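PDB 3FX3: cyclic nucleotide-binding protein from Ruegeria pomeroyi, which probably acts as a DNA-binding transcription regulator of the Crp type, joining a cyclic nucleotide-binding domain to a helix-turn-helix domain. Local coordinates for residues V57-W62 with P106-H111; K64-T69 with P98-A103; T153-V158 with F199-A204; A172-L177 with H213-D218. All coordinates share one frame; numbering follows the deposited sequence.

Contact 1: residues V57-W62 with P106-H111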
loop_
_atom_site.group_PDB
_atom_site.type_symbol
_atom_site.label_atom_id
_atom_site.label_comp_id
_atom_site.label_asym_id
_atom_site.label_seq_id
_atom_site.Cartn_x
_atom_site.Cartn_y
_atom_site.Cartn_z
ATOM N N VAL B 57 12.687 9.799 10.703
ATOM C CA VAL B 57 11.466 9.471 11.387
ATOM C C VAL B 57 11.012 10.654 12.260
ATOM O O VAL B 57 11.736 11.070 13.195
ATOM C CB VAL B 57 11.661 8.244 12.293
ATOM C CG1 VAL B 57 10.323 7.851 12.899
ATOM C CG2 VAL B 57 12.280 7.047 11.514
ATOM N N VAL B 58 9.839 11.205 11.961
ATOM C CA VAL B 58 9.297 12.321 12.741
ATOM C C VAL B 58 8.823 11.787 14.092
ATOM O O VAL B 58 8.123 10.777 14.137
ATOM C CB VAL B 58 8.154 13.018 12.005
ATOM C CG1 VAL B 58 7.651 14.266 12.803
ATOM C CG2 VAL B 58 8.604 13.396 10.595
ATOM N N ILE B 59 9.298 12.395 15.181
ATOM C CA ILE B 59 8.868 12.057 16.529
ATOM C C ILE B 59 7.760 13.009 16.965
ATOM O O ILE B 59 6.820 12.603 17.658
ATOM C CB ILE B 59 10.017 12.155 17.519
ATOM C CG1 ILE B 59 11.157 11.218 17.098
ATOM C CG2 ILE B 59 9.531 11.872 18.949
ATOM C CD1 ILE B 59 10.749 9.777 16.763
ATOM N N ASP B 60 7.854 14.263 16.541
ATOM C CA ASP B 60 6.848 15.276 16.875
ATOM C C ASP B 60 6.860 16.379 15.835
ATOM O O ASP B 60 7.929 16.705 15.307
ATOM C CB ASP B 60 7.167 15.917 18.238
ATOM C CG ASP B 60 5.991 16.733 18.794
ATOM O OD1 ASP B 60 4.914 16.146 19.049
ATOM O OD2 ASP B 60 6.124 17.955 18.924
ATOM N N GLY B 61 5.707 16.975 15.550
ATOM C CA GLY B 61 5.632 18.107 14.615
ATOM C C GLY B 61 5.358 17.676 13.189
ATOM O O GLY B 61 5.011 16.538 12.940
ATOM N N TRP B 62 5.495 18.606 12.253
ATOM C CA TRP B 62 5.171 18.384 10.837
ATOM C C TRP B 62 6.349 18.806 9.964
ATOM O O TRP B 62 6.890 19.901 10.125
ATOM C CB TRP B 62 3.946 19.198 10.451
ATOM C CG TRP B 62 2.674 18.645 10.990
ATOM C CD1 TRP B 62 2.129 18.877 12.215
ATOM C CD2 TRP B 62 1.790 17.738 10.317
ATOM N NE1 TRP B 62 0.946 18.169 12.348
ATOM C CE2 TRP B 62 0.729 17.458 11.194
ATOM C CE3 TRP B 62 1.801 17.135 9.058
ATOM C CZ2 TRP B 62 -0.313 16.599 10.854
ATOM C CZ3 TRP B 62 0.755 16.287 8.715
ATOM C CH2 TRP B 62 -0.294 16.046 9.606
ATOM N N PRO B 106 7.619 23.531 14.909
ATOM C CA PRO B 106 8.763 22.967 15.616
ATOM C C PRO B 106 8.680 21.427 15.577
ATOM O O PRO B 106 7.580 20.869 15.719
ATOM C CB PRO B 106 8.603 23.501 17.052
ATOM C CG PRO B 106 7.726 24.729 16.911
ATOM C CD PRO B 106 6.774 24.355 15.790
ATOM N N CYS B 107 9.818 20.770 15.330
ATOM C CA CYS B 107 9.900 19.301 15.111
ATOM C C CYS B 107 10.935 18.642 15.978
ATOM O O CYS B 107 11.951 19.243 16.267
ATOM C CB CYS B 107 10.350 19.015 13.685
ATOM S SG CYS B 107 9.022 19.282 12.599
ATOM N N GLU B 108 10.703 17.382 16.321
ATOM C CA GLU B 108 11.758 16.473 16.766
ATOM C C GLU B 108 11.817 15.346 15.759
ATOM O O GLU B 108 10.787 14.826 15.373
ATOM C CB GLU B 108 11.446 15.872 18.141
ATOM C CG GLU B 108 11.696 16.830 19.253
ATOM C CD GLU B 108 11.320 16.266 20.612
ATOM O OE1 GLU B 108 11.295 15.013 20.793
ATOM O OE2 GLU B 108 11.056 17.106 21.508
ATOM N N VAL B 109 13.026 14.976 15.351
ATOM C CA VAL B 109 13.241 13.921 14.385
ATOM C C VAL B 109 14.301 12.955 14.917
ATOM O O VAL B 109 15.252 13.343 15.600
ATOM C CB VAL B 109 13.666 14.499 13.045
ATOM C CG1 VAL B 109 13.878 13.386 11.987
ATOM C CG2 VAL B 109 12.664 15.549 12.575
HETATM N N MSE B 110 14.120 11.684 14.592
HETATM C CA MSE B 110 15.109 10.671 14.810
HETATM C C MSE B 110 15.718 10.309 13.473
HETATM O O MSE B 110 15.023 9.867 12.546
HETATM C CB MSE B 110 14.469 9.424 15.426
HETATM C CG MSE B 110 15.502 8.406 15.907
HETATM SE SE MSE B 110 14.656 6.713 16.366
HETATM C CE MSE B 110 14.169 6.129 14.571
ATOM N N HIS B 111 17.018 10.458 13.367
ATOM C CA HIS B 111 17.717 10.132 12.124
ATOM C C HIS B 111 18.506 8.828 12.329
ATOM O O HIS B 111 19.299 8.725 13.252
ATOM C CB HIS B 111 18.702 11.251 11.751
ATOM C CG HIS B 111 18.085 12.605 11.584
ATOM N ND1 HIS B 111 17.493 13.017 10.409
ATOM C CD2 HIS B 111 18.075 13.686 12.405
ATOM C CE1 HIS B 111 17.062 14.259 10.551
ATOM N NE2 HIS B 111 17.435 14.702 11.734
#

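Contact 2: residues K64-T69 with P98-A103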
loop_
_atom_site.group_PDB
_atom_site.type_symbol
_atom_site.label_atom_id
_atom_site.label_comp_id
_atom_site.label_asym_id
_atom_site.label_seq_id
_atom_site.Cartn_x
_atom_site.Cartn_y
_atom_site.Cartn_z
ATOM N N LYS B 64 7.605 19.174 5.871
ATOM C CA LYS B 64 7.159 19.154 4.474
ATOM C C LYS B 64 8.317 18.804 3.551
ATOM O O LYS B 64 9.456 19.191 3.806
ATOM C CB LYS B 64 6.532 20.481 4.068
ATOM C CG LYS B 64 7.505 21.618 3.737
ATOM C CD LYS B 64 6.793 22.896 3.224
ATOM C CE LYS B 64 7.688 24.124 3.422
ATOM N NZ LYS B 64 7.091 25.422 2.986
ATOM N N LEU B 65 8.025 18.077 2.484
ATOM C CA LEU B 65 8.984 17.817 1.432
ATOM C C LEU B 65 8.506 18.595 0.207
ATOM O O LEU B 65 7.325 18.561 -0.105
ATOM C CB LEU B 65 9.033 16.325 1.097
ATOM C CG LEU B 65 9.934 15.411 1.950
ATOM C CD1 LEU B 65 9.956 15.797 3.385
ATOM C CD2 LEU B 65 9.563 13.912 1.791
ATOM N N PHE B 66 9.420 19.237 -0.507
ATOM C CA PHE B 66 9.046 20.058 -1.663
ATOM C C PHE B 66 10.175 20.090 -2.697
ATOM O O PHE B 66 11.343 19.926 -2.346
ATOM C CB PHE B 66 8.693 21.481 -1.195
ATOM C CG PHE B 66 9.840 22.226 -0.558
ATOM C CD1 PHE B 66 10.097 22.096 0.790
ATOM C CD2 PHE B 66 10.634 23.090 -1.311
ATOM C CE1 PHE B 66 11.158 22.775 1.393
ATOM C CE2 PHE B 66 11.695 23.789 -0.728
ATOM C CZ PHE B 66 11.952 23.643 0.627
ATOM N N ARG B 67 9.824 20.254 -3.970
ATOM C CA ARG B 67 10.827 20.495 -4.991
ATOM C C ARG B 67 10.674 21.867 -5.598
ATOM O O ARG B 67 9.593 22.446 -5.584
ATOM C CB ARG B 67 10.859 19.416 -6.064
ATOM C CG ARG B 67 9.584 19.202 -6.837
ATOM C CD ARG B 67 9.854 18.303 -8.088
ATOM N NE ARG B 67 9.993 19.085 -9.327
ATOM C CZ ARG B 67 8.986 19.692 -9.975
ATOM N NH1 ARG B 67 7.726 19.618 -9.503
ATOM N NH2 ARG B 67 9.240 20.394 -11.095
HETATM N N MSE B 68 11.783 22.383 -6.109
HETATM C CA MSE B 68 11.809 23.658 -6.784
HETATM C C MSE B 68 11.413 23.482 -8.247
HETATM O O MSE B 68 12.035 22.717 -8.940
HETATM C CB MSE B 68 13.220 24.254 -6.705
HETATM C CG MSE B 68 13.696 24.450 -5.269
HETATM SE SE MSE B 68 12.351 25.482 -4.268
HETATM C CE MSE B 68 12.212 26.941 -5.524
ATOM N N THR B 69 10.383 24.201 -8.694
ATOM C CA THR B 69 10.016 24.237 -10.118
ATOM C C THR B 69 11.109 25.036 -10.839
ATOM O O THR B 69 11.918 25.709 -10.189
ATOM C CB THR B 69 8.591 24.856 -10.351
ATOM O OG1 THR B 69 8.601 26.281 -10.184
ATOM C CG2 THR B 69 7.569 24.258 -9.374
ATOM N N PRO B 98 15.941 14.179 -4.092
ATOM C CA PRO B 98 15.162 14.770 -5.176
ATOM C C PRO B 98 14.274 15.912 -4.682
ATOM O O PRO B 98 13.666 16.595 -5.488
ATOM C CB PRO B 98 14.302 13.595 -5.674
ATOM C CG PRO B 98 14.121 12.738 -4.505
ATOM C CD PRO B 98 15.324 12.930 -3.606
ATOM N N VAL B 99 14.219 16.097 -3.363
ATOM C CA VAL B 99 13.411 17.119 -2.718
ATOM C C VAL B 99 14.178 17.711 -1.541
ATOM O O VAL B 99 15.194 17.139 -1.081
ATOM C CB VAL B 99 12.063 16.560 -2.221
ATOM C CG1 VAL B 99 11.218 16.052 -3.400
ATOM C CG2 VAL B 99 12.264 15.469 -1.194
ATOM N N SER B 100 13.707 18.869 -1.074
ATOM C CA SER B 100 14.153 19.445 0.188
ATOM C C SER B 100 13.126 19.140 1.249
ATOM O O SER B 100 11.990 18.826 0.924
ATOM C CB SER B 100 14.316 20.954 0.031
ATOM O OG SER B 100 15.272 21.222 -0.980
ATOM N N ALA B 101 13.540 19.220 2.516
ATOM C CA ALA B 101 12.674 18.984 3.672
ATOM C C ALA B 101 12.865 20.141 4.647
ATOM O O ALA B 101 13.997 20.533 4.950
ATOM C CB ALA B 101 13.053 17.698 4.377
ATOM N N GLU B 102 11.765 20.629 5.182
ATOM C CA GLU B 102 11.763 21.763 6.082
ATOM C C GLU B 102 10.720 21.544 7.152
ATOM O O GLU B 102 9.646 21.034 6.848
ATOM C CB GLU B 102 11.404 23.003 5.288
ATOM C CG GLU B 102 11.577 24.283 6.012
ATOM C CD GLU B 102 11.389 25.476 5.063
ATOM O OE1 GLU B 102 12.268 25.661 4.183
ATOM O OE2 GLU B 102 10.356 26.181 5.190
ATOM N N ALA B 103 11.036 21.937 8.375
ATOM C CA ALA B 103 10.099 21.876 9.482
ATOM C C ALA B 103 8.981 22.909 9.270
ATOM O O ALA B 103 9.247 24.074 9.025
ATOM C CB ALA B 103 10.813 22.152 10.792
HETATM O O HOH W 1 9.245 26.893 2.767
#

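Contact 3: residues T153-V158 with F199-A204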
loop_
_atom_site.group_PDB
_atom_site.type_symbol
_atom_site.label_atom_id
_atom_site.label_comp_id
_atom_site.label_asym_id
_atom_site.label_seq_id
_atom_site.Cartn_x
_atom_site.Cartn_y
_atom_site.Cartn_z
ATOM N N THR B 153 -17.516 9.493 3.086
ATOM C CA THR B 153 -17.594 10.878 2.617
ATOM C C THR B 153 -16.338 11.685 2.990
ATOM O O THR B 153 -15.520 11.259 3.820
ATOM C CB THR B 153 -18.797 11.635 3.239
ATOM O OG1 THR B 153 -18.552 11.830 4.642
ATOM C CG2 THR B 153 -20.125 10.870 2.992
ATOM N N GLY B 154 -16.200 12.866 2.391
ATOM C CA GLY B 154 -15.112 13.754 2.759
ATOM C C GLY B 154 -14.953 13.930 4.264
ATOM O O GLY B 154 -13.850 13.788 4.803
ATOM N N ALA B 155 -16.043 14.272 4.945
ATOM C CA ALA B 155 -15.983 14.493 6.381
ATOM C C ALA B 155 -15.478 13.234 7.067
ATOM O O ALA B 155 -14.661 13.312 8.002
ATOM C CB ALA B 155 -17.377 14.914 6.948
ATOM N N GLN B 156 -15.963 12.073 6.612
ATOM C CA GLN B 156 -15.578 10.800 7.215
ATOM C C GLN B 156 -14.095 10.543 7.030
ATOM O O GLN B 156 -13.429 10.042 7.935
ATOM C CB GLN B 156 -16.401 9.628 6.652
ATOM C CG GLN B 156 -17.833 9.614 7.191
ATOM C CD GLN B 156 -18.684 8.510 6.613
ATOM O OE1 GLN B 156 -18.803 8.382 5.400
ATOM N NE2 GLN B 156 -19.303 7.717 7.487
ATOM N N ARG B 157 -13.573 10.896 5.862
ATOM C CA ARG B 157 -12.148 10.686 5.602
ATOM C C ARG B 157 -11.289 11.534 6.514
ATOM O O ARG B 157 -10.259 11.080 6.958
ATOM C CB ARG B 157 -11.810 10.945 4.143
ATOM C CG ARG B 157 -12.434 9.905 3.171
ATOM C CD ARG B 157 -12.297 10.396 1.726
ATOM N NE ARG B 157 -10.894 10.507 1.439
ATOM C CZ ARG B 157 -10.283 11.474 0.775
ATOM N NH1 ARG B 157 -10.918 12.494 0.225
ATOM N NH2 ARG B 157 -8.989 11.369 0.648
ATOM N N VAL B 158 -11.741 12.746 6.833
ATOM C CA VAL B 158 -10.981 13.629 7.730
ATOM C C VAL B 158 -11.045 13.100 9.164
ATOM O O VAL B 158 -10.028 13.108 9.891
ATOM C CB VAL B 158 -11.494 15.080 7.645
ATOM C CG1 VAL B 158 -10.822 15.983 8.705
ATOM C CG2 VAL B 158 -11.266 15.608 6.235
ATOM N N PHE B 199 -14.376 19.903 8.157
ATOM C CA PHE B 199 -14.194 20.366 9.534
ATOM C C PHE B 199 -15.498 20.906 10.108
ATOM O O PHE B 199 -15.803 20.696 11.289
ATOM C CB PHE B 199 -13.141 21.477 9.626
ATOM C CG PHE B 199 -11.723 21.014 9.481
ATOM C CD1 PHE B 199 -11.279 19.851 10.084
ATOM C CD2 PHE B 199 -10.815 21.788 8.796
ATOM C CE1 PHE B 199 -9.972 19.446 9.963
ATOM C CE2 PHE B 199 -9.488 21.396 8.679
ATOM C CZ PHE B 199 -9.074 20.213 9.257
ATOM N N SER B 200 -16.261 21.611 9.282
ATOM C CA SER B 200 -17.507 22.198 9.756
ATOM C C SER B 200 -18.468 21.089 10.197
ATOM O O SER B 200 -18.970 21.096 11.323
ATOM C CB SER B 200 -18.142 23.047 8.675
ATOM O OG SER B 200 -19.281 23.683 9.197
ATOM N N ARG B 201 -18.699 20.126 9.315
ATOM C CA ARG B 201 -19.498 18.964 9.661
ATOM C C ARG B 201 -19.036 18.276 10.952
ATOM O O ARG B 201 -19.865 17.863 11.757
ATOM C CB ARG B 201 -19.465 17.953 8.523
ATOM C CG ARG B 201 -20.316 18.362 7.345
ATOM C CD ARG B 201 -20.111 17.410 6.168
ATOM N NE ARG B 201 -21.372 17.055 5.521
ATOM C CZ ARG B 201 -22.142 17.903 4.837
ATOM N NH1 ARG B 201 -23.270 17.470 4.294
ATOM N NH2 ARG B 201 -21.794 19.187 4.693
ATOM N N LEU B 202 -17.723 18.166 11.152
ATOM C CA LEU B 202 -17.180 17.380 12.268
ATOM C C LEU B 202 -17.346 18.074 13.616
ATOM O O LEU B 202 -17.140 17.451 14.664
ATOM C CB LEU B 202 -15.708 16.991 12.028
ATOM C CG LEU B 202 -15.429 16.003 10.880
ATOM C CD1 LEU B 202 -13.932 15.742 10.723
ATOM C CD2 LEU B 202 -16.177 14.687 11.060
ATOM N N LYS B 203 -17.725 19.349 13.591
ATOM C CA LYS B 203 -18.180 20.035 14.801
ATOM C C LYS B 203 -19.241 19.162 15.485
ATOM O O LYS B 203 -19.157 18.899 16.684
ATOM C CB LYS B 203 -18.752 21.427 14.489
ATOM C CG LYS B 203 -17.721 22.442 13.941
ATOM C CD LYS B 203 -18.328 23.870 13.744
ATOM C CE LYS B 203 -17.373 24.807 12.960
ATOM N NZ LYS B 203 -17.882 26.223 12.775
ATOM N N ALA B 204 -20.205 18.680 14.707
ATOM C CA ALA B 204 -21.264 17.814 15.240
ATOM C C ALA B 204 -20.736 16.490 15.850
ATOM O O ALA B 204 -21.424 15.892 16.665
ATOM C CB ALA B 204 -22.308 17.532 14.160
#

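Contact 4: residues A172-L177 with H213-D218. With PO4 (phosphate ion), chain G.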
loop_
_atom_site.group_PDB
_atom_site.type_symbol
_atom_site.label_atom_id
_atom_site.label_comp_id
_atom_site.label_asym_id
_atom_site.label_seq_id
_atom_site.Cartn_x
_atom_site.Cartn_y
_atom_site.Cartn_z
ATOM N N ALA B 172 -10.757 12.106 25.444
ATOM C CA ALA B 172 -10.510 13.330 24.689
ATOM C C ALA B 172 -9.128 13.241 24.060
ATOM O O ALA B 172 -8.286 12.457 24.493
ATOM C CB ALA B 172 -10.616 14.559 25.583
ATOM N N CYS B 173 -8.903 14.039 23.023
ATOM C CA CYS B 173 -7.643 14.011 22.297
ATOM C C CYS B 173 -7.343 15.370 21.694
ATOM O O CYS B 173 -8.250 16.124 21.348
ATOM C CB CYS B 173 -7.708 12.964 21.189
ATOM S SG CYS B 173 -6.125 12.712 20.382
ATOM N N GLU B 174 -6.061 15.673 21.562
ATOM C CA GLU B 174 -5.631 16.894 20.929
ATOM C C GLU B 174 -4.464 16.605 19.991
ATOM O O GLU B 174 -3.456 16.026 20.406
ATOM C CB GLU B 174 -5.245 17.906 21.997
ATOM C CG GLU B 174 -4.364 19.034 21.486
ATOM C CD GLU B 174 -4.203 20.168 22.488
ATOM O OE1 GLU B 174 -5.043 20.290 23.412
ATOM O OE2 GLU B 174 -3.228 20.936 22.328
ATOM N N VAL B 175 -4.609 17.006 18.728
ATOM C CA VAL B 175 -3.560 16.808 17.723
ATOM C C VAL B 175 -3.095 18.160 17.155
ATOM O O VAL B 175 -3.905 19.008 16.797
ATOM C CB VAL B 175 -4.035 15.891 16.585
ATOM C CG1 VAL B 175 -4.448 14.536 17.143
ATOM C CG2 VAL B 175 -5.186 16.523 15.817
ATOM N N THR B 176 -1.787 18.361 17.097
ATOM C CA THR B 176 -1.220 19.610 16.577
ATOM C C THR B 176 -1.245 19.559 15.036
ATOM O O THR B 176 -0.921 18.527 14.446
ATOM C CB THR B 176 0.223 19.765 17.045
ATOM O OG1 THR B 176 0.953 18.645 16.552
ATOM C CG2 THR B 176 0.317 19.793 18.582
ATOM N N LEU B 177 -1.640 20.652 14.390
ATOM C CA LEU B 177 -1.699 20.699 12.922
ATOM C C LEU B 177 -0.895 21.866 12.409
ATOM O O LEU B 177 -0.672 22.836 13.131
ATOM C CB LEU B 177 -3.137 20.875 12.440
ATOM C CG LEU B 177 -4.183 19.826 12.786
ATOM C CD1 LEU B 177 -5.578 20.314 12.427
ATOM C CD2 LEU B 177 -3.853 18.495 12.098
ATOM N N HIS B 213 -3.906 23.467 16.171
ATOM C CA HIS B 213 -4.310 22.174 16.693
ATOM C C HIS B 213 -5.800 21.899 16.510
ATOM O O HIS B 213 -6.587 22.822 16.295
ATOM C CB HIS B 213 -3.895 22.039 18.176
ATOM C CG HIS B 213 -4.838 22.685 19.137
ATOM N ND1 HIS B 213 -4.939 24.053 19.283
ATOM C CD2 HIS B 213 -5.724 22.146 20.013
ATOM C CE1 HIS B 213 -5.850 24.331 20.203
ATOM N NE2 HIS B 213 -6.341 23.191 20.662
ATOM N N ALA B 214 -6.155 20.619 16.564
ATOM C CA ALA B 214 -7.538 20.175 16.564
ATOM C C ALA B 214 -7.832 19.542 17.913
ATOM O O ALA B 214 -6.973 18.908 18.517
ATOM C CB ALA B 214 -7.781 19.174 15.469
ATOM N N GLU B 215 -9.062 19.712 18.371
ATOM C CA GLU B 215 -9.516 19.134 19.626
ATOM C C GLU B 215 -10.651 18.161 19.339
ATOM O O GLU B 215 -11.673 18.547 18.755
ATOM C CB GLU B 215 -9.966 20.237 20.587
ATOM C CG GLU B 215 -8.811 21.158 20.985
ATOM C CD GLU B 215 -9.210 22.308 21.891
ATOM O OE1 GLU B 215 -10.419 22.595 22.021
ATOM O OE2 GLU B 215 -8.293 22.944 22.463
ATOM N N ILE B 216 -10.439 16.901 19.730
ATOM C CA ILE B 216 -11.456 15.841 19.659
ATOM C C ILE B 216 -11.946 15.568 21.083
ATOM O O ILE B 216 -11.177 15.111 21.933
ATOM C CB ILE B 216 -10.877 14.529 19.053
ATOM C CG1 ILE B 216 -10.257 14.793 17.677
ATOM C CG2 ILE B 216 -11.960 13.436 18.948
ATOM C CD1 ILE B 216 -8.812 15.342 17.704
ATOM N N GLU B 217 -13.208 15.861 21.363
ATOM C CA GLU B 217 -13.707 15.668 22.730
ATOM C C GLU B 217 -13.852 14.168 23.054
ATOM O O GLU B 217 -13.465 13.735 24.141
ATOM C CB GLU B 217 -14.989 16.471 23.000
ATOM C CG GLU B 217 -16.271 15.947 22.352
ATOM C CD GLU B 217 -17.479 16.862 22.609
ATOM O OE1 GLU B 217 -17.297 18.102 22.676
ATOM O OE2 GLU B 217 -18.619 16.342 22.739
ATOM N N ASP B 218 -14.324 13.374 22.089
ATOM C CA ASP B 218 -14.551 11.940 22.311
ATOM C C ASP B 218 -14.177 11.083 21.102
ATOM O O ASP B 218 -14.884 11.057 20.093
ATOM C CB ASP B 218 -16.016 11.704 22.700
ATOM C CG ASP B 218 -16.280 10.292 23.235
ATOM O OD1 ASP B 218 -15.633 9.310 22.805
ATOM O OD2 ASP B 218 -17.178 10.166 24.084
HETATM P P PO4 G . -4.016 27.586 18.873
HETATM O O1 PO4 G . -2.607 28.116 18.985
HETATM O O2 PO4 G . -4.950 28.559 18.169
HETATM O O3 PO4 G . -3.986 26.287 18.097
HETATM O O4 PO4 G . -4.537 27.343 20.271
#

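Contact 1: residues V57-W62 with P106-H111
V57 overlaps the side chain of the selenomethionine M110: the two lie side by side, pointing the same way, with V57 CG2 3.7 Å from M110 CE. The bend at the last torsion of M110 (chi3 70°) turns that terminal methyl toward the valine. Two residues on, I59 brings CD1 to 4.0 Å from M110 CB, and it also packs on Q9, I12 and A13 of helix 7-13. An alanine in place of I59 would lose both branches beyond CB and would probably open a gap between M110 and that helix. Two backbone bonds pair V57 with M110, the straighter being M110 N to V57 O at 2.8 Å and 172°. The register then slips by one residue, because I59 N (2.9 Å) and D60 N (3.2 Å) both bond to E108 O, approaching from the same face of its carbonyl plane. This is a classic beta bulge, placed where the chain turns the corner between two sheets of the cyclic nucleotide-binding domain. Just past it, a CB on G61 would run into P106 O and C107 SG, and at its backbone angles also into the carbonyl O of D60. Chemically, the bulge lets one carbonyl satisfy two successive amides in a largely buried seam, while the carboxylates of D60 and E108, on one side of the sheet, would probably repel each other mildly and favour the solvent.

Contact 2: residues K64-T69 with P98-A103
The F66 ring receives S100 CB over one face in a CH-pi contact, the carbon 4.0 Å from the ring centroid and 24° off its normal. E102 CB comes to the edge of the same ring, 3.9 Å from F66 CE1. The first torsion of F66 (chi1 63°) sets CG between the backbone N and the carbonyl carbon, on the sheet face shared with S100 and E102. On the other face L65 CD1 lies 3.8 Å from A101 CB; V99 CG2 packs against L65 CG. Paired backbone hydrogen bonds join K64 to E102 and F66 to S100, an antiparallel register which sets F66 beside S100, L65 beside A101 and K64 beside E102. One shell further out, S100 OG bonds to Q48 N, which would fix the rotation of the hydroxyl, while the strand pairing sets CB over the ring. K64 NZ stays 4.0 Å from E102 OE2, beyond a salt bridge. A water beside the pair bridges them, 2.6 Å from K64 NZ and 2.8 Å from E102 OE2. In this beta-roll sheet of the cyclic nucleotide-binding domain, the opposite charges probably attract at this distance, with the water bridging them, while carbon packing and backbone bonds do the close work.

Contact 3: residues T153-V158 with F199-A204
The shortest side-chain hydrogen bond here lies at the start of the helix whose A155 and V158 meet R201, L202 and F199: T153 N donates to Q156 OE1 at 2.9 Å, nearly straight at 168°, in the plane of the amide and on a lone pair. The return bond, Q156 N to T153 OG1, is longer at 3.3 Å, and the two together make a capping box. Q156 NE2 is held in turn by the carbonyls of Y225 and S228, so both ends of the amide are engaged and its flip is settled. Across the contact no hydrogen bond forms; the helices meet mainly through apolar groups. A155 turns its methyl to the aliphatic part of R201, with A155 CB 3.8 Å from R201 CD. Both methyls of L202 close on the backbone carbonyl of the same alanine, L202 CD2 lying 3.7 Å from A155 O. The two helical segments cross at 79° with their axes 9.0 Å apart, a steep packing within the Crp-like helix-turn-helix domain, where helix 192-203 is probably the recognition helix that would face DNA. V158 enters between two residues of that helix. Its CG1, anti to the backbone N (chi1 173°), stands 3.7 Å from L202 CD1 and 3.8 Å from F199 CE1, and the valine and phenylalanine side chains cross at about a right angle. Y225 of helix 219-227 touches A155, R201 and L202, while L195 and A198 of helix 192-203 also pack on V158.

Contact 4: residues A172-L177 with H213-D218
The H213 ring meets the E174 carboxylate obliquely, E174 CD lying 3.5 Å from H213 CD2 with the two planes 35° apart. At the ring's edges are E215 OE2 and a phosphate ion, probably from the crystallisation liquor. H213 NE2 donates to E215 OE2 at 2.7 Å, almost straight at 176°; the carboxylate oxygen lies in the ring plane but is itself met from above its own carboxylate plane. H213 ND1 donates to O3 of the phosphate at 2.7 Å, and the ion also takes N212 N. With both nitrogens donating, and E174 beside it, the imidazole is likely to carry a positive charge. Its CG sits between the backbone N and the carbonyl carbon (chi1 82°), on the sheet face shared with the two glutamates. An alanine in place of H213 would probably leave E215 OE2 and the phosphate without this donor and let E174 OE1 and E215 OE2, 4.3 Å apart, repel each other more strongly. On the other face V175 CG2 lies 3.7 Å from A214 CB, and, from just past the strand, L177 CD1 reaches the same methyl at 3.9 Å. C173 pairs with I216, CB to CB at 4.1 Å, and its sulfur is tied to C166 by a disulfide; V175 continues the apolar layer to L162 and L165. Paired backbone bonds link C173 with I216 and V175 with A214. Strand 207-209 joins on the far side of 213-216, completing the small antiparallel sheet of a Crp-like winged helix-turn-helix domain.

Contacts 1 and 2 belong to the cyclic nucleotide-binding domain, contacts 3 and 4 to the helix-turn-helix domain that follows in the chain. Contact 2 is nested within the loop closed by contact 1; strands 54-58 and 62-68, and likewise 100-103 and 107-113, succeed one another, carrying the chain from one sheet to the other, with the centres about 16 Å apart. Contacts 3 and 4 lie about 14 Å apart between centres, their segments alternating along the chain, without direct touch. One place where the domains meet is between contacts 1 and 4: W62 NE1 lies 2.8 Å from T176 O, a probable hydrogen bond, which joins a nucleotide-domain strand directly to the DNA-binding domain's sheet.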